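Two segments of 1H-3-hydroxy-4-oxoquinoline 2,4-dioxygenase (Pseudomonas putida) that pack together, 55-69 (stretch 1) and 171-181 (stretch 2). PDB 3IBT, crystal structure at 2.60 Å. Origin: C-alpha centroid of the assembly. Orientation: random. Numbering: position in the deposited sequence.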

# COMPACT_ATOMS: atom_id res chain seq x y z
N TRP A 55 1.40 -10.34 -0.75
CA TRP A 55 1.80 -10.30 -2.14
C TRP A 55 2.66 -11.50 -2.58
O TRP A 55 3.41 -12.07 -1.78
CB TRP A 55 2.59 -9.01 -2.31
CG TRP A 55 1.76 -7.78 -2.25
CD1 TRP A 55 2.06 -6.61 -1.59
CD2 TRP A 55 0.52 -7.57 -2.92
NE1 TRP A 55 1.06 -5.68 -1.81
CE2 TRP A 55 0.10 -6.25 -2.62
CE3 TRP A 55 -0.29 -8.36 -3.74
CZ2 TRP A 55 -1.09 -5.72 -3.10
CZ3 TRP A 55 -1.47 -7.83 -4.22
CH2 TRP A 55 -1.86 -6.52 -3.90
N ARG A 56 2.53 -11.89 -3.85
CA ARG A 56 3.50 -12.80 -4.46
C ARG A 56 4.89 -12.71 -3.82
O ARG A 56 5.45 -11.63 -3.72
CB ARG A 56 3.67 -12.49 -5.95
CG ARG A 56 3.02 -13.48 -6.86
CD ARG A 56 3.33 -13.20 -8.37
NE ARG A 56 2.06 -13.53 -9.12
CZ ARG A 56 1.76 -14.83 -9.58
NH1 ARG A 56 2.64 -15.95 -9.39
NH2 ARG A 56 0.54 -14.98 -10.22
N GLY A 57 5.44 -13.82 -3.37
CA GLY A 57 6.83 -13.82 -2.89
C GLY A 57 6.99 -13.29 -1.49
O GLY A 57 8.08 -13.36 -0.90
N HIS A 58 5.88 -12.77 -0.95
CA HIS A 58 5.86 -12.18 0.37
C HIS A 58 5.29 -13.08 1.46
O HIS A 58 5.29 -12.72 2.64
CB HIS A 58 5.12 -10.87 0.31
CG HIS A 58 5.89 -9.82 -0.41
ND1 HIS A 58 5.72 -9.56 -1.75
CD2 HIS A 58 6.89 -9.00 0.01
CE1 HIS A 58 6.55 -8.60 -2.12
NE2 HIS A 58 7.27 -8.24 -1.06
N ASP A 59 4.83 -14.26 1.08
CA ASP A 59 4.34 -15.21 2.06
C ASP A 59 5.47 -15.64 3.03
O ASP A 59 6.66 -15.37 2.78
CB ASP A 59 3.67 -16.40 1.36
CG ASP A 59 4.52 -17.01 0.24
OD1 ASP A 59 5.00 -16.23 -0.65
OD2 ASP A 59 4.66 -18.27 0.23
N ALA A 60 5.07 -16.27 4.14
CA ALA A 60 6.01 -16.83 5.12
C ALA A 60 7.02 -17.78 4.46
O ALA A 60 8.08 -18.08 5.02
CB ALA A 60 5.24 -17.55 6.24
N LYS A 61 6.68 -18.24 3.26
CA LYS A 61 7.53 -19.18 2.58
C LYS A 61 8.38 -18.49 1.52
O LYS A 61 9.10 -19.14 0.74
CB LYS A 61 6.69 -20.30 1.97
CG LYS A 61 6.33 -21.42 2.94
CD LYS A 61 7.45 -22.43 3.06
CE LYS A 61 6.90 -23.86 2.87
NZ LYS A 61 5.95 -24.25 3.97
N GLN A 62 8.31 -17.16 1.53
CA GLN A 62 8.95 -16.31 0.53
C GLN A 62 9.23 -17.11 -0.76
O GLN A 62 10.36 -17.56 -1.02
CB GLN A 62 10.20 -15.64 1.11
CG GLN A 62 10.79 -14.64 0.16
CD GLN A 62 11.33 -13.43 0.83
OE1 GLN A 62 11.59 -13.45 2.04
NE2 GLN A 62 11.54 -12.37 0.05
N THR A 63 8.16 -17.30 -1.53
CA THR A 63 8.18 -18.20 -2.67
C THR A 63 8.57 -17.47 -3.94
O THR A 63 7.99 -16.45 -4.30
CB THR A 63 6.81 -18.88 -2.89
OG1 THR A 63 6.31 -19.35 -1.64
CG2 THR A 63 6.96 -20.05 -3.83
N ASP A 64 9.56 -18.02 -4.62
CA ASP A 64 9.97 -17.50 -5.92
C ASP A 64 8.97 -17.97 -6.98
O ASP A 64 7.86 -18.44 -6.68
CB ASP A 64 11.39 -17.96 -6.27
CG ASP A 64 12.17 -18.42 -5.03
OD1 ASP A 64 12.30 -17.63 -4.06
OD2 ASP A 64 12.64 -19.60 -5.03
N SER A 65 9.41 -17.86 -8.22
CA SER A 65 8.59 -17.97 -9.41
C SER A 65 9.15 -16.83 -10.23
O SER A 65 10.08 -16.14 -9.78
CB SER A 65 7.10 -17.73 -9.12
OG SER A 65 6.32 -17.75 -10.33
N GLY A 66 8.61 -16.64 -11.43
CA GLY A 66 9.09 -15.59 -12.31
C GLY A 66 9.06 -14.27 -11.60
O GLY A 66 8.36 -14.09 -10.59
N ASP A 67 9.85 -13.33 -12.09
CA ASP A 67 9.67 -11.97 -11.65
C ASP A 67 8.32 -11.60 -12.27
O ASP A 67 7.74 -12.42 -13.03
CB ASP A 67 10.83 -11.07 -12.10
CG ASP A 67 10.50 -10.27 -13.34
OD1 ASP A 67 10.62 -10.82 -14.45
OD2 ASP A 67 10.10 -9.10 -13.18
N PHE A 68 7.81 -10.40 -11.95
CA PHE A 68 6.45 -10.02 -12.33
C PHE A 68 6.25 -8.51 -12.36
O PHE A 68 7.08 -7.75 -11.85
CB PHE A 68 5.42 -10.70 -11.40
CG PHE A 68 5.77 -10.60 -9.94
CD1 PHE A 68 5.46 -9.45 -9.20
CD2 PHE A 68 6.45 -11.64 -9.30
CE1 PHE A 68 5.81 -9.34 -7.83
CE2 PHE A 68 6.80 -11.54 -7.94
CZ PHE A 68 6.49 -10.38 -7.21
N ASP A 69 5.14 -8.09 -12.98
CA ASP A 69 4.71 -6.69 -13.01
C ASP A 69 3.89 -6.38 -11.75
O ASP A 69 3.29 -7.29 -11.12
CB ASP A 69 3.78 -6.40 -14.22
CG ASP A 69 4.52 -6.04 -15.54
OD1 ASP A 69 5.49 -5.22 -15.57
OD2 ASP A 69 4.07 -6.53 -16.61
N PRO A 171 13.58 -5.94 6.11
CA PRO A 171 14.90 -6.22 5.58
C PRO A 171 15.11 -7.75 5.50
O PRO A 171 16.05 -8.22 4.90
CB PRO A 171 15.84 -5.54 6.59
CG PRO A 171 14.94 -4.88 7.64
CD PRO A 171 13.64 -5.60 7.54
N TRP A 172 14.17 -8.48 6.09
CA TRP A 172 14.15 -9.94 6.12
C TRP A 172 13.92 -10.55 4.73
O TRP A 172 14.47 -11.62 4.42
CB TRP A 172 13.07 -10.41 7.10
CG TRP A 172 12.74 -11.85 7.04
CD1 TRP A 172 13.47 -12.87 7.54
CD2 TRP A 172 11.57 -12.43 6.44
NE1 TRP A 172 12.85 -14.07 7.29
CE2 TRP A 172 11.68 -13.84 6.61
CE3 TRP A 172 10.45 -11.92 5.77
CZ2 TRP A 172 10.70 -14.74 6.14
CZ3 TRP A 172 9.47 -12.81 5.30
CH2 TRP A 172 9.61 -14.22 5.49
N PHE A 173 13.12 -9.86 3.89
CA PHE A 173 12.88 -10.30 2.50
C PHE A 173 14.18 -10.28 1.67
O PHE A 173 15.15 -9.60 2.04
CB PHE A 173 11.83 -9.43 1.81
CG PHE A 173 10.42 -9.57 2.36
CD1 PHE A 173 9.94 -8.65 3.28
CD2 PHE A 173 9.58 -10.58 1.91
CE1 PHE A 173 8.64 -8.77 3.77
CE2 PHE A 173 8.29 -10.70 2.39
CZ PHE A 173 7.82 -9.80 3.32
N HIS A 174 14.19 -11.00 0.55
CA HIS A 174 15.42 -11.13 -0.23
C HIS A 174 15.77 -9.90 -1.05
O HIS A 174 14.89 -9.16 -1.51
CB HIS A 174 15.36 -12.35 -1.15
CG HIS A 174 15.08 -13.63 -0.43
ND1 HIS A 174 14.43 -14.70 -1.04
CD2 HIS A 174 15.34 -14.02 0.84
CE1 HIS A 174 14.32 -15.69 -0.18
NE2 HIS A 174 14.86 -15.31 0.97
N GLY A 175 17.07 -9.70 -1.26
CA GLY A 175 17.59 -8.66 -2.16
C GLY A 175 16.91 -8.64 -3.52
O GLY A 175 16.63 -7.57 -4.06
N GLU A 176 16.66 -9.84 -4.07
CA GLU A 176 15.90 -9.98 -5.32
C GLU A 176 14.45 -9.41 -5.25
O GLU A 176 13.84 -9.04 -6.27
CB GLU A 176 15.94 -11.43 -5.80
CG GLU A 176 17.32 -11.85 -6.32
CD GLU A 176 17.16 -13.13 -7.26
OE1 GLU A 176 16.00 -13.77 -7.35
OE2 GLU A 176 18.29 -13.56 -7.79
N MSE A 177 13.89 -9.33 -4.06
CA MSE A 177 12.62 -8.67 -3.96
C MSE A 177 12.84 -7.16 -3.79
O MSE A 177 12.18 -6.36 -4.45
CB MSE A 177 11.80 -9.27 -2.84
CG MSE A 177 10.34 -8.83 -2.86
SE MSE A 177 9.31 -9.51 -4.40
CE MSE A 177 9.41 -11.48 -3.92
N TRP A 178 13.77 -6.77 -2.93
CA TRP A 178 14.03 -5.36 -2.75
C TRP A 178 14.22 -4.66 -4.13
O TRP A 178 13.79 -3.50 -4.36
CB TRP A 178 15.24 -5.11 -1.83
CG TRP A 178 15.39 -3.63 -1.60
CD1 TRP A 178 16.32 -2.81 -2.15
CD2 TRP A 178 14.50 -2.78 -0.84
NE1 TRP A 178 16.10 -1.51 -1.74
CE2 TRP A 178 14.99 -1.47 -0.95
CE3 TRP A 178 13.37 -3.01 -0.06
CZ2 TRP A 178 14.37 -0.37 -0.31
CZ3 TRP A 178 12.74 -1.92 0.56
CH2 TRP A 178 13.25 -0.63 0.43
N GLN A 179 14.84 -5.40 -5.03
CA GLN A 179 15.21 -4.90 -6.33
C GLN A 179 14.02 -4.89 -7.25
O GLN A 179 13.75 -3.87 -7.87
CB GLN A 179 16.33 -5.75 -6.92
CG GLN A 179 17.66 -5.53 -6.21
CD GLN A 179 18.71 -6.58 -6.58
OE1 GLN A 179 18.53 -7.35 -7.53
NE2 GLN A 179 19.81 -6.60 -5.83
N ARG A 180 13.30 -6.00 -7.35
CA ARG A 180 12.09 -6.02 -8.17
C ARG A 180 11.23 -4.78 -7.82
O ARG A 180 10.70 -4.10 -8.70
CB ARG A 180 11.30 -7.33 -8.02
CG ARG A 180 9.93 -7.27 -8.73
CD ARG A 180 9.57 -8.46 -9.59
NE ARG A 180 9.34 -9.65 -8.77
CZ ARG A 180 10.26 -10.59 -8.54
NH1 ARG A 180 9.97 -11.62 -7.77
NH2 ARG A 180 11.47 -10.49 -9.08
N ALA A 181 11.16 -4.50 -6.52
CA ALA A 181 10.34 -3.46 -5.99
C ALA A 181 10.75 -2.12 -6.60
O ALA A 181 9.91 -1.30 -7.01
CB ALA A 181 10.50 -3.42 -4.49

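No clear hydrogen bond joins these two segments, although they bury 648 Å² between them and bring histidine, glutamine, arginine and aspartate into the contact. It illustrates a general principle: polar side chains can build an interface through their rings, methylenes and flat cationic groups.

Arg 180, in the helix of the second segment, is the clearest case. Arg 180 CD lies 4.1 Å from the centroid of the Phe 68 ring, almost on the ring normal, so the aliphatic part of the chain covers the aromatic face. The guanidinium is displaced from the ring centre, with Arg 180 CZ 4.1 Å from the Phe 68 centroid, an off-centre cation-pi contact. Asp 67 adds charge without a salt bridge: Asp 67 OD2 is 4.5 Å from Arg 180 NE and well out of the guanidinium plane, so no N-H points at it.

One helical turn earlier, selenomethionine Met 177 points toward the first segment. Met 177 SE sits 4.1 Å from Phe 68 CZ and 4.4 Å from the centroid of the His 58 ring, linking two aromatic neighbours obliquely. Met 177 CE reaches to 3.6 Å from Gly 57 CA. Here the absence of a side chain matters, since an ideal CB on Gly 57 would lie 2.3 Å from Met 177 CE, a clash; the positive phi of this residue, within a type II turn, independently favours glycine.

The turn ends at His 58, whose ring directs its edge toward the face of Phe 173, with the His 58 and Phe 173 centroids 4.8 Å apart and planes at 63°. His 58 ND1 also makes weak hydrogen bonds to the O atoms of Trp 55 and Arg 56.

Beyond it, Gln 62 places CG over the face of the His 174 ring, 4.0 Å from its centroid, so this polar residue too contributes a methylene to the packing.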